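Local coordinates for rhusiopathiae surface protein B (Erysipelothrix rhusiopathiae, PDB 3V10) that probably binds collagen as a cell-wall-anchored surface adhesin, this chain being its collagen-binding region, at residues D202-L210 with K273-S281. Numbering follows the deposited sequence.
Sequences DTIGEGHKL and KLENYKNSS
The carbonyl oxygen of K278 is gripped by two donors that arrive from opposite faces of its plane: the backbone N of G205 at 2.8 Å, and H208 NE2, also 2.8 Å from K278 O. That oxygen lies almost in the plane of the imidazole, so the second bond fixes how the ring is turned. With chi1 at 56°, H208 CG sits between its own backbone N and carbonyl carbon, which carries the ring toward strand 276-286 and sets NE2 against K278 O. Y277 CB stands over the middle of one ring face, 3.9 Å from the ring centroid in a CH-pi contact, while I204 CG2 covers the opposite face nearer the rim. Y277 also turns its ring edge toward the face of H208, a T-shaped pair with planes 68° apart. In the DEv-IgG fold of this collagen-binding region, a type II turn, G205 to H208, leads from the sheet holding strands 198-204 and 276-286 to that holding strand 208-221. Before the turn, T203 and S280 form a hydrogen-bonded antiparallel pair, T203 N to S280 O at 2.7 Å and S280 N to T203 O at 3.1 Å. One water joins T203 O to S280 OG; another donates to E206 O and accepts from K278 N, tying the turn to the strand. Farther out, H208 ND1, the other ring nitrogen, hydrogen-bonds T267 OG1, and Y277 OH is hydrogen-bonded to D271 O.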
ATOM      1  N   ASP A 202      -1.904  19.548   8.258  1.00  7.60           N
ATOM      2  CA  ASP A 202      -1.397  18.372   7.570  1.00  9.75           C
ATOM      3  C   ASP A 202      -0.745  18.756   6.252  1.00 10.37           C
ATOM      4  O   ASP A 202      -1.356  19.417   5.417  1.00 11.09           O
ATOM      5  CB  ASP A 202      -2.547  17.392   7.315  1.00 12.16           C
ATOM      6  CG  ASP A 202      -2.078  16.103   6.671  1.00 17.06           C
ATOM      7  OD1 ASP A 202      -1.371  16.170   5.644  1.00 20.20           O
ATOM      8  OD2 ASP A 202      -2.424  15.023   7.184  1.00 23.04           O
ATOM      9  N   THR A 203       0.503  18.340   6.070  1.00  8.99           N
ATOM     10  CA  THR A 203       1.220  18.640   4.839  1.00  9.70           C
ATOM     11  C   THR A 203       1.485  17.363   4.063  1.00  7.77           C
ATOM     12  O   THR A 203       2.296  16.535   4.472  1.00  8.56           O
ATOM     13  CB  THR A 203       2.562  19.333   5.116  1.00 10.90           C
ATOM     14  OG1 THR A 203       2.331  20.598   5.752  1.00 13.50           O
ATOM     15  CG2 THR A 203       3.301  19.570   3.804  1.00 10.94           C
ATOM     16  N   ILE A 204       0.793  17.202   2.941  1.00  7.75           N
ATOM     17  CA  ILE A 204       0.972  16.017   2.109  1.00  9.64           C
ATOM     18  C   ILE A 204       2.329  16.118   1.435  1.00 11.04           C
ATOM     19  O   ILE A 204       2.665  17.152   0.850  1.00 10.43           O
ATOM     20  CB  ILE A 204      -0.141  15.919   1.051  1.00  8.96           C
ATOM     21  CG1 ILE A 204      -1.489  15.758   1.753  1.00  8.64           C
ATOM     22  CG2 ILE A 204       0.120  14.743   0.106  1.00 10.24           C
ATOM     23  CD1 ILE A 204      -2.682  15.998   0.849  1.00 11.86           C
ATOM     24  N   GLY A 205       3.107  15.042   1.521  1.00 10.70           N
ATOM     25  CA  GLY A 205       4.438  15.037   0.941  1.00 11.89           C
ATOM     26  C   GLY A 205       4.539  15.108  -0.570  1.00 12.69           C
ATOM     27  O   GLY A 205       3.540  15.176  -1.282  1.00 11.94           O
ATOM     28  N   GLU A 206       5.773  15.089  -1.064  1.00 13.53           N
ATOM     29  CA  GLU A 206       6.014  15.153  -2.501  1.00 15.49           C
ATOM     30  C   GLU A 206       5.611  13.848  -3.185  1.00 13.92           C
ATOM     31  O   GLU A 206       5.585  12.791  -2.559  1.00 13.80           O
ATOM     32  CB  GLU A 206       7.496  15.447  -2.765  1.00 21.43           C
ATOM     33  CG  GLU A 206       8.426  14.851  -1.718  1.00 25.87           C
ATOM     34  CD  GLU A 206       9.850  14.663  -2.215  1.00 28.82           C
ATOM     35  OE1 GLU A 206      10.041  14.525  -3.440  1.00 32.75           O
ATOM     36  OE2 GLU A 206      10.779  14.626  -1.381  1.00 31.88           O
ATOM     37  N   GLY A 207       5.267  13.929  -4.466  1.00 13.05           N
ATOM     38  CA  GLY A 207       4.903  12.731  -5.206  1.00 12.47           C
ATOM     39  C   GLY A 207       3.429  12.394  -5.297  1.00 11.43           C
ATOM     40  O   GLY A 207       3.027  11.595  -6.141  1.00 11.00           O
ATOM     41  N   HIS A 208       2.618  12.963  -4.414  1.00  9.88           N
ATOM     42  CA  HIS A 208       1.187  12.708  -4.464  1.00 10.14           C
ATOM     43  C   HIS A 208       0.403  13.950  -4.067  1.00 10.35           C
ATOM     44  O   HIS A 208       0.945  14.853  -3.438  1.00  9.92           O
ATOM     45  CB  HIS A 208       0.793  11.506  -3.588  1.00 10.33           C
ATOM     46  CG  HIS A 208       1.199  11.622  -2.149  1.00  9.28           C
ATOM     47  ND1 HIS A 208       0.368  11.239  -1.117  1.00  7.91           N
ATOM     48  CD2 HIS A 208       2.353  12.031  -1.570  1.00  7.50           C
ATOM     49  CE1 HIS A 208       0.993  11.407   0.035  1.00  8.15           C
ATOM     50  NE2 HIS A 208       2.199  11.886  -0.212  1.00  6.78           N
ATOM     51  N   LYS A 209      -0.862  13.999  -4.468  1.00 10.71           N
ATOM     52  CA  LYS A 209      -1.719  15.143  -4.167  1.00 12.40           C
ATOM     53  C   LYS A 209      -3.087  14.680  -3.703  1.00 12.41           C
ATOM     54  O   LYS A 209      -3.535  13.581  -4.040  1.00 11.37           O
ATOM     55  CB  LYS A 209      -1.921  16.025  -5.406  1.00 16.42           C
ATOM     56  CG  LYS A 209      -0.666  16.486  -6.109  1.00 21.08           C
ATOM     57  CD  LYS A 209      -0.980  17.643  -7.053  1.00 23.75           C
ATOM     58  CE  LYS A 209       0.139  17.857  -8.061  1.00 26.66           C
ATOM     59  NZ  LYS A 209       1.472  17.829  -7.404  1.00 28.30           N
ATOM     60  N   LEU A 210      -3.761  15.541  -2.952  1.00 11.06           N
ATOM     61  CA  LEU A 210      -5.091  15.237  -2.453  1.00 11.07           C
ATOM     62  C   LEU A 210      -6.068  15.089  -3.620  1.00 12.16           C
ATOM     63  O   LEU A 210      -5.999  15.830  -4.608  1.00 12.65           O
ATOM     64  CB  LEU A 210      -5.557  16.352  -1.501  1.00 13.21           C
ATOM     65  CG  LEU A 210      -6.877  16.131  -0.747  1.00 18.27           C
ATOM     66  CD1 LEU A 210      -6.785  16.733   0.657  1.00 21.26           C
ATOM     67  CD2 LEU A 210      -8.025  16.741  -1.534  1.00 19.97           C
ATOM     68  N   LYS A 273       7.798   6.746  -9.465  1.00 21.18           N
ATOM     69  CA  LYS A 273       9.032   6.148  -8.973  1.00 22.20           C
ATOM     70  C   LYS A 273       9.510   6.531  -7.573  1.00 21.62           C
ATOM     71  O   LYS A 273      10.560   6.066  -7.124  1.00 22.27           O
ATOM     72  CB  LYS A 273      10.155   6.405  -9.985  1.00 23.19           C
ATOM     73  CG  LYS A 273       9.944   5.708 -11.315  1.00 24.92           C
ATOM     74  CD  LYS A 273      10.028   4.192 -11.156  1.00 27.33           C
ATOM     75  CE  LYS A 273       9.973   3.478 -12.498  1.00 27.91           C
ATOM     76  NZ  LYS A 273       8.670   3.687 -13.191  1.00 29.98           N
ATOM     77  N   LEU A 274       8.758   7.372  -6.875  1.00 20.66           N
ATOM     78  CA  LEU A 274       9.159   7.770  -5.527  1.00 20.00           C
ATOM     79  C   LEU A 274       9.078   6.554  -4.605  1.00 20.15           C
ATOM     80  O   LEU A 274       8.066   5.852  -4.589  1.00 18.20           O
ATOM     81  CB  LEU A 274       8.244   8.890  -5.016  1.00 20.63           C
ATOM     82  CG  LEU A 274       8.785   9.761  -3.882  1.00 19.17           C
ATOM     83  CD1 LEU A 274      10.041  10.486  -4.335  1.00 21.38           C
ATOM     84  CD2 LEU A 274       7.721  10.761  -3.477  1.00 21.19           C
ATOM     85  N   GLU A 275      10.139   6.303  -3.844  1.00 19.75           N
ATOM     86  CA  GLU A 275      10.175   5.161  -2.946  1.00 19.34           C
ATOM     87  C   GLU A 275       9.104   5.145  -1.848  1.00 17.21           C
ATOM     88  O   GLU A 275       8.599   4.086  -1.491  1.00 16.94           O
ATOM     89  CB  GLU A 275      11.563   5.074  -2.343  1.00 22.66           C
ATOM     90  CG  GLU A 275      12.660   5.119  -3.399  1.00 28.55           C
ATOM     91  CD  GLU A 275      13.562   3.876  -3.372  1.00 31.83           C
ATOM     92  OE1 GLU A 275      14.209   3.529  -4.400  1.00 34.76           O
ATOM     93  OE2 GLU A 275      13.634   3.238  -2.301  1.00 34.80           O
ATOM     94  N   ASN A 276       8.763   6.318  -1.319  1.00 15.75           N
ATOM     95  CA  ASN A 276       7.728   6.415  -0.281  1.00 14.73           C
ATOM     96  C   ASN A 276       6.864   7.656  -0.492  1.00 13.80           C
ATOM     97  O   ASN A 276       7.351   8.675  -0.974  1.00 13.49           O
ATOM     98  CB  ASN A 276       8.339   6.493   1.128  1.00 17.67           C
ATOM     99  CG  ASN A 276       9.318   5.377   1.410  1.00 19.97           C
ATOM    100  OD1 ASN A 276      10.527   5.546   1.251  1.00 22.87           O
ATOM    101  ND2 ASN A 276       8.803   4.228   1.824  1.00 18.29           N
ATOM    102  N   TYR A 277       5.585   7.562  -0.143  1.00 11.79           N
ATOM    103  CA  TYR A 277       4.664   8.694  -0.260  1.00 10.77           C
ATOM    104  C   TYR A 277       4.382   9.104   1.173  1.00 10.21           C
ATOM    105  O   TYR A 277       3.683   8.403   1.901  1.00  9.24           O
ATOM    106  CB  TYR A 277       3.381   8.268  -0.971  1.00  8.54           C
ATOM    107  CG  TYR A 277       3.632   7.866  -2.405  1.00  9.95           C
ATOM    108  CD1 TYR A 277       3.903   8.825  -3.383  1.00  9.69           C
ATOM    109  CD2 TYR A 277       3.663   6.523  -2.775  1.00 12.24           C
ATOM    110  CE1 TYR A 277       4.206   8.454  -4.695  1.00  9.57           C
ATOM    111  CE2 TYR A 277       3.967   6.143  -4.076  1.00 14.06           C
ATOM    112  CZ  TYR A 277       4.238   7.105  -5.029  1.00 12.11           C
ATOM    113  OH  TYR A 277       4.539   6.704  -6.314  1.00 13.15           O
ATOM    114  N   LYS A 278       4.942  10.241   1.573  1.00 10.94           N
ATOM    115  CA  LYS A 278       4.811  10.708   2.947  1.00 11.67           C
ATOM    116  C   LYS A 278       3.718  11.725   3.222  1.00 10.82           C
ATOM    117  O   LYS A 278       3.178  12.353   2.318  1.00 11.28           O
ATOM    118  CB  LYS A 278       6.141  11.307   3.413  1.00 14.13           C
ATOM    119  CG  LYS A 278       7.352  10.423   3.167  1.00 17.16           C
ATOM    120  CD  LYS A 278       8.629  11.094   3.658  1.00 20.07           C
ATOM    121  CE  LYS A 278       9.856  10.252   3.334  1.00 24.23           C
ATOM    122  NZ  LYS A 278      10.072  10.134   1.871  1.00 25.04           N
ATOM    123  N   ASN A 279       3.420  11.879   4.509  1.00 10.53           N
ATOM    124  CA  ASN A 279       2.439  12.836   4.980  1.00 13.46           C
ATOM    125  C   ASN A 279       2.857  13.181   6.403  1.00 14.32           C
ATOM    126  O   ASN A 279       3.092  12.290   7.219  1.00 15.33           O
ATOM    127  CB  ASN A 279       1.036  12.231   4.981  1.00 16.69           C
ATOM    128  CG  ASN A 279      -0.028  13.243   5.347  1.00 17.10           C
ATOM    129  OD1 ASN A 279      -0.083  14.334   4.783  1.00 18.33           O
ATOM    130  ND2 ASN A 279      -0.882  12.884   6.291  1.00 17.01           N
ATOM    131  N   SER A 280       2.969  14.468   6.693  1.00 12.93           N
ATOM    132  CA  SER A 280       3.359  14.888   8.029  1.00 12.95           C
ATOM    133  C   SER A 280       2.301  15.855   8.533  1.00 11.87           C
ATOM    134  O   SER A 280       1.643  16.520   7.739  1.00 13.83           O
ATOM    135  CB  SER A 280       4.735  15.560   8.002  1.00 14.98           C
ATOM    136  OG  SER A 280       4.733  16.754   7.238  1.00 20.93           O
ATOM    137  N   SER A 281       2.112  15.908   9.843  1.00  9.85           N
ATOM    138  CA  SER A 281       1.121  16.818  10.406  1.00  8.21           C
ATOM    139  C   SER A 281       1.543  17.300  11.784  1.00  9.16           C
ATOM    140  O   SER A 281       2.367  16.666  12.449  1.00  9.18           O
ATOM    141  CB  SER A 281      -0.252  16.133  10.487  1.00  8.09           C
ATOM    142  OG  SER A 281      -0.270  15.081  11.446  1.00  8.54           O
TER
HETATM  143  O   HOH W   1       5.209  16.627   4.579  1.00 24.87           O
HETATM  144  O   HOH W   2       6.336  11.917  -0.255  1.00 14.53           O